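Local coordinates for protein leucine aminopeptidase 2 (Saccharomyces cerevisiae, PDB 2XQ0) that removes N-terminal residues from di- and tripeptides as a zinc aminopeptidase of the M1 family and has low epoxide hydrolase activity, at residues G48-Q53 and I116-T121; T71-V76 and R93-G98. One frame throughout, in Å; residues are numbered along the deposited sequence.

How the interactions relate
From the N terminus, the chain first lays down strand 45-56, which supplies residues 48-53 of interaction 1. It then enters residues 71-76, which run into strand 74-81, turns back through strand 84-90, and reaches the loop 93-98, where interaction 2 closes a short loop. Only afterwards does strand 111-120 return beside strand 45-56 and close interaction 1, so interaction 2 is nested inside the larger loop. The two contacts meet through strands 74-81 and 111-120, neighbours in the large mixed sheet of the N-terminal domain: Thr121 OG1 reaches Tyr73 O, probably as a hydrogen bond, and Ile116 packs on Val76.

Interaction 1 (G48-Q53 and I116-T121); sequences GSVTFQ and IQFRTT
Phe118 lies beside the backbone of Gly48, Ser49 and Val50 on the neighbouring antiparallel strand. Its chi1 of 68° sets CG between the backbone N and the carbonyl carbon, and from there the ring leans across to the other strand. CB packs against Asp75 O of strand 74-81. Further out, CD1 meets Gly48 O at 3.7 Å, and CE1 comes to 3.9 Å from Val50 N, which lies at the ring edge. The same CE1 touches Val50 CG1 at 4.0 Å, the two side chains crossing obliquely, while Phe155 and Pro156 also touch the Phe118 side chain.

In the backbone, Gly48 and Phe118 exchange two hydrogen bonds, and Val50 and Ile116 exchange two more; Phe118 N to Gly48 O measures 2.9 Å. Between these hydrogen-bonded pairs sits the non-hydrogen-bonded pair Ser49 and Gln117, whose CA atoms come within 4.1 Å. Their side chains share the sheet face away from Phe118, Ser49 CB touching Gln117 CG. On the Phe118 face, Val50 CG1 packs on Ile116 CB, and Ile116 CD1 reaches the edge of the Phe52 ring. An alanine in place of Phe118 would probably cost Val50 CG1 its contact with CE1 and open a gap beside Pro156. The alternation of hydrogen-bonded and non-hydrogen-bonded pairs is that of an antiparallel strand pair, here within the large mixed sheet of the M1 N-terminal domain.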
loop_
_atom_site.group_PDB
_atom_site.type_symbol
_atom_site.label_atom_id
_atom_site.label_comp_id
_atom_site.label_asym_id
_atom_site.label_seq_id
_atom_site.Cartn_x
_atom_site.Cartn_y
_atom_site.Cartn_z
ATOM N N GLY A 48 -25.226 9.268 -8.320
ATOM C CA GLY A 48 -25.119 10.683 -8.592
ATOM C C GLY A 48 -24.538 10.847 -9.962
ATOM O O GLY A 48 -24.863 10.092 -10.882
ATOM N N SER A 49 -23.664 11.826 -10.115
ATOM C CA SER A 49 -23.140 12.077 -11.435
ATOM C C SER A 49 -21.710 12.583 -11.364
ATOM O O SER A 49 -21.293 13.151 -10.364
ATOM C CB SER A 49 -24.026 13.079 -12.163
ATOM O OG SER A 49 -23.785 14.389 -11.692
ATOM N N VAL A 50 -20.960 12.343 -12.433
ATOM C CA VAL A 50 -19.626 12.877 -12.574
ATOM C C VAL A 50 -19.620 13.805 -13.767
ATOM O O VAL A 50 -20.209 13.504 -14.817
ATOM C CB VAL A 50 -18.535 11.779 -12.728
ATOM C CG1 VAL A 50 -18.861 10.792 -13.859
ATOM C CG2 VAL A 50 -17.158 12.420 -12.964
ATOM N N THR A 51 -18.992 14.958 -13.598
ATOM C CA THR A 51 -18.893 15.916 -14.691
ATOM C C THR A 51 -17.421 16.166 -14.999
ATOM O O THR A 51 -16.650 16.507 -14.112
ATOM C CB THR A 51 -19.564 17.259 -14.326
ATOM O OG1 THR A 51 -20.903 17.028 -13.881
ATOM C CG2 THR A 51 -19.586 18.191 -15.526
ATOM N N PHE A 52 -17.043 15.974 -16.254
ATOM C CA PHE A 52 -15.694 16.253 -16.731
ATOM C C PHE A 52 -15.712 17.475 -17.638
ATOM O O PHE A 52 -16.584 17.605 -18.518
ATOM C CB PHE A 52 -15.163 15.093 -17.569
ATOM C CG PHE A 52 -15.082 13.788 -16.830
ATOM C CD1 PHE A 52 -14.032 13.528 -15.966
ATOM C CD2 PHE A 52 -16.039 12.805 -17.028
ATOM C CE1 PHE A 52 -13.944 12.321 -15.312
ATOM C CE2 PHE A 52 -15.963 11.601 -16.364
ATOM C CZ PHE A 52 -14.914 11.360 -15.503
ATOM N N GLN A 53 -14.735 18.351 -17.457
ATOM C CA GLN A 53 -14.446 19.368 -18.451
ATOM C C GLN A 53 -13.328 18.758 -19.284
ATOM O O GLN A 53 -12.260 18.434 -18.757
ATOM C CB GLN A 53 -13.967 20.666 -17.803
ATOM C CG GLN A 53 -14.862 21.212 -16.714
ATOM C CD GLN A 53 -16.199 21.643 -17.241
ATOM O OE1 GLN A 53 -16.321 22.050 -18.400
ATOM N NE2 GLN A 53 -17.222 21.559 -16.396
ATOM N N ILE A 116 -22.205 12.337 -16.678
ATOM C CA ILE A 116 -22.733 10.977 -16.661
ATOM C C ILE A 116 -23.393 10.688 -15.320
ATOM O O ILE A 116 -22.744 10.768 -14.273
ATOM C CB ILE A 116 -21.613 9.959 -16.849
ATOM C CG1 ILE A 116 -20.774 10.304 -18.089
ATOM C CG2 ILE A 116 -22.180 8.542 -16.904
ATOM C CD1 ILE A 116 -19.417 9.658 -18.094
ATOM N N GLN A 117 -24.669 10.334 -15.352
ATOM C CA GLN A 117 -25.367 9.906 -14.150
ATOM C C GLN A 117 -25.238 8.412 -14.019
ATOM O O GLN A 117 -25.392 7.678 -14.992
ATOM C CB GLN A 117 -26.849 10.265 -14.210
ATOM C CG GLN A 117 -27.134 11.743 -14.158
ATOM C CD GLN A 117 -28.583 12.036 -14.450
ATOM O OE1 GLN A 117 -29.479 11.472 -13.818
ATOM N NE2 GLN A 117 -28.827 12.904 -15.423
ATOM N N PHE A 118 -24.977 7.955 -12.805
ATOM C CA PHE A 118 -24.737 6.544 -12.601
ATOM C C PHE A 118 -25.014 6.192 -11.154
ATOM O O PHE A 118 -25.188 7.082 -10.311
ATOM C CB PHE A 118 -23.270 6.227 -12.928
ATOM C CG PHE A 118 -22.305 6.827 -11.953
ATOM C CD1 PHE A 118 -21.909 8.150 -12.072
ATOM C CD2 PHE A 118 -21.818 6.080 -10.899
ATOM C CE1 PHE A 118 -21.033 8.705 -11.161
ATOM C CE2 PHE A 118 -20.959 6.629 -9.995
ATOM C CZ PHE A 118 -20.568 7.950 -10.118
ATOM N N ARG A 119 -25.033 4.893 -10.872
ATOM C CA ARG A 119 -24.973 4.405 -9.504
ATOM C C ARG A 119 -24.066 3.173 -9.430
ATOM O O ARG A 119 -23.906 2.444 -10.413
ATOM C CB ARG A 119 -26.378 4.077 -8.985
ATOM C CG ARG A 119 -27.109 3.029 -9.804
ATOM C CD ARG A 119 -28.571 2.859 -9.348
ATOM N NE ARG A 119 -28.623 2.391 -7.967
ATOM C CZ ARG A 119 -28.978 3.142 -6.928
ATOM N NH1 ARG A 119 -29.346 4.405 -7.108
ATOM N NH2 ARG A 119 -28.985 2.615 -5.707
ATOM N N THR A 120 -23.465 2.949 -8.264
ATOM C CA THR A 120 -22.741 1.715 -8.025
ATOM C C THR A 120 -23.696 0.526 -7.884
ATOM O O THR A 120 -24.895 0.695 -7.650
ATOM C CB THR A 120 -21.802 1.818 -6.805
ATOM O OG1 THR A 120 -22.556 2.088 -5.598
ATOM C CG2 THR A 120 -20.790 2.916 -7.033
ATOM N N THR A 121 -23.175 -0.683 -8.048
ATOM C CA THR A 121 -24.027 -1.864 -7.935
ATOM C C THR A 121 -23.538 -2.785 -6.823
ATOM O O THR A 121 -22.500 -2.531 -6.194
ATOM C CB THR A 121 -24.127 -2.658 -9.273
ATOM O OG1 THR A 121 -22.904 -3.359 -9.521
ATOM C CG2 THR A 121 -24.447 -1.735 -10.449
#

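Interaction 2 (T71-V76 and R93-G98); sequences TSYLDV and RKEPLG
A cation-pi stack, Arg93 on Tyr73, joins the entry to strand 74-81 to the loop between strands 84-90 and 101-104 in the M1 N-terminal domain. The loop carries a classic beta bulge, with Leu97 and Gly98 both facing Lys94, and at Gly98 a CB would clash with Thr71 O. Out of this loop the Arg93 side chain runs extended from CG to NE, with CG anti to the backbone N (chi1 -166°), and its guanidinium ends flat on the Tyr73 ring. The planes are only 16° apart. The overlap is off-centre, toward the hydroxyl end, with Arg93 CZ 3.4 Å from Tyr73 CZ. Tyr73 OH sits over the guanidinium face, and its approach of 3.2 Å to Arg93 NE has too poor an angle for a hydrogen bond.

Other partners meet the guanidinium around its rim. Glu95, its chain bent at chi2, forms a salt bridge through OE2, which takes a 2.6 Å bond from Arg93 NE; a weak bond joins Arg93 NH2 to Glu95 OE1. This pairing is likely to limit rotation of the cation on the ring. Ser72 OG accepts from Arg93 NH1 at 2.9 Å, tilted 20° out of the guanidinium plane. In that plane a water accepts from Arg93 NH1 and from Tyr73 N, each at 2.9 Å.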
loop_
_atom_site.group_PDB
_atom_site.type_symbol
_atom_site.label_atom_id
_atom_site.label_comp_id
_atom_site.label_asym_id
_atom_site.label_seq_id
_atom_site.Cartn_x
_atom_site.Cartn_y
_atom_site.Cartn_z
ATOM N N THR A 71 -15.450 1.427 -17.088
ATOM C CA THR A 71 -16.414 1.190 -16.019
ATOM C C THR A 71 -16.261 -0.257 -15.639
ATOM O O THR A 71 -15.744 -1.048 -16.433
ATOM C CB THR A 71 -17.901 1.421 -16.441
ATOM O OG1 THR A 71 -18.368 0.324 -17.238
ATOM C CG2 THR A 71 -18.067 2.714 -17.198
ATOM N N SER A 72 -16.698 -0.593 -14.428
ATOM C CA SER A 72 -16.775 -1.973 -13.973
ATOM C C SER A 72 -17.953 -2.132 -13.014
ATOM O O SER A 72 -17.962 -1.565 -11.915
ATOM C CB SER A 72 -15.490 -2.393 -13.267
ATOM O OG SER A 72 -15.657 -3.706 -12.760
ATOM N N TYR A 73 -18.947 -2.902 -13.437
ATOM C CA TYR A 73 -20.155 -3.112 -12.654
ATOM C C TYR A 73 -20.813 -1.809 -12.223
ATOM O O TYR A 73 -21.292 -1.694 -11.090
ATOM C CB TYR A 73 -19.845 -3.943 -11.413
ATOM C CG TYR A 73 -19.131 -5.248 -11.671
ATOM C CD1 TYR A 73 -19.716 -6.254 -12.430
ATOM C CD2 TYR A 73 -17.876 -5.484 -11.127
ATOM C CE1 TYR A 73 -19.061 -7.453 -12.647
ATOM C CE2 TYR A 73 -17.214 -6.667 -11.338
ATOM C CZ TYR A 73 -17.808 -7.649 -12.094
ATOM O OH TYR A 73 -17.134 -8.827 -12.286
ATOM N N LEU A 74 -20.829 -0.819 -13.100
ATOM C CA LEU A 74 -21.630 0.378 -12.834
ATOM C C LEU A 74 -22.961 0.297 -13.567
ATOM O O LEU A 74 -23.083 -0.370 -14.597
ATOM C CB LEU A 74 -20.909 1.657 -13.254
ATOM C CG LEU A 74 -19.652 2.077 -12.510
ATOM C CD1 LEU A 74 -19.013 3.291 -13.188
ATOM C CD2 LEU A 74 -19.984 2.375 -11.067
ATOM N N ASP A 75 -23.963 0.961 -13.005
ATOM C CA ASP A 75 -25.230 1.176 -13.681
ATOM C C ASP A 75 -25.182 2.596 -14.268
ATOM O O ASP A 75 -25.419 3.566 -13.562
ATOM C CB ASP A 75 -26.367 1.026 -12.659
ATOM C CG ASP A 75 -27.737 1.268 -13.246
ATOM O OD1 ASP A 75 -27.856 1.452 -14.475
ATOM O OD2 ASP A 75 -28.708 1.271 -12.453
ATOM N N VAL A 76 -24.837 2.718 -15.549
ATOM C CA VAL A 76 -24.824 4.025 -16.206
ATOM C C VAL A 76 -26.233 4.369 -16.706
ATOM O O VAL A 76 -26.834 3.620 -17.480
ATOM C CB VAL A 76 -23.825 4.075 -17.383
ATOM C CG1 VAL A 76 -23.860 5.445 -18.064
ATOM C CG2 VAL A 76 -22.412 3.766 -16.894
ATOM N N ARG A 93 -18.693 -6.898 -20.653
ATOM C CA ARG A 93 -17.524 -6.956 -19.816
ATOM C C ARG A 93 -16.431 -7.804 -20.471
ATOM O O ARG A 93 -16.711 -8.841 -21.057
ATOM C CB ARG A 93 -17.944 -7.547 -18.482
ATOM C CG ARG A 93 -16.947 -7.384 -17.428
ATOM C CD ARG A 93 -17.459 -7.894 -16.099
ATOM N NE ARG A 93 -16.298 -7.974 -15.230
ATOM C CZ ARG A 93 -15.743 -6.914 -14.660
ATOM N NH1 ARG A 93 -16.289 -5.713 -14.825
ATOM N NH2 ARG A 93 -14.669 -7.062 -13.904
ATOM N N LYS A 94 -15.190 -7.342 -20.399
ATOM C CA LYS A 94 -14.055 -8.184 -20.762
ATOM C C LYS A 94 -13.090 -8.227 -19.588
ATOM O O LYS A 94 -12.689 -7.184 -19.078
ATOM C CB LYS A 94 -13.338 -7.645 -21.996
ATOM C CG LYS A 94 -12.833 -6.221 -21.847
ATOM C CD LYS A 94 -11.582 -5.977 -22.694
ATOM C CE LYS A 94 -10.366 -6.699 -22.112
ATOM N NZ LYS A 94 -9.116 -6.422 -22.876
ATOM N N GLU A 95 -12.719 -9.425 -19.147
ATOM C CA GLU A 95 -11.857 -9.521 -17.989
ATOM C C GLU A 95 -10.409 -9.324 -18.411
ATOM O O GLU A 95 -10.046 -9.640 -19.542
ATOM C CB GLU A 95 -12.051 -10.859 -17.285
ATOM C CG GLU A 95 -13.510 -11.166 -16.988
ATOM C CD GLU A 95 -14.087 -10.300 -15.888
ATOM O OE1 GLU A 95 -13.308 -9.611 -15.196
ATOM O OE2 GLU A 95 -15.324 -10.321 -15.702
ATOM N N PRO A 96 -9.586 -8.782 -17.506
ATOM C CA PRO A 96 -10.039 -8.325 -16.198
ATOM C C PRO A 96 -10.303 -6.827 -16.210
ATOM O O PRO A 96 -10.428 -6.257 -15.139
ATOM C CB PRO A 96 -8.828 -8.610 -15.311
ATOM C CG PRO A 96 -7.673 -8.379 -16.214
ATOM C CD PRO A 96 -8.114 -8.753 -17.610
ATOM N N LEU A 97 -10.404 -6.201 -17.380
ATOM C CA LEU A 97 -10.432 -4.731 -17.413
ATOM C C LEU A 97 -11.808 -4.063 -17.282
ATOM O O LEU A 97 -11.882 -2.854 -17.044
ATOM C CB LEU A 97 -9.708 -4.195 -18.652
ATOM C CG LEU A 97 -8.220 -4.554 -18.761
ATOM C CD1 LEU A 97 -7.627 -3.920 -19.984
ATOM C CD2 LEU A 97 -7.443 -4.135 -17.478
ATOM N N GLY A 98 -12.883 -4.821 -17.477
ATOM C CA GLY A 98 -14.222 -4.280 -17.280
ATOM C C GLY A 98 -15.042 -3.998 -18.537
ATOM O O GLY A 98 -14.841 -4.612 -19.599
HETATM O O HOH W 1 -18.863 -4.679 -15.722
#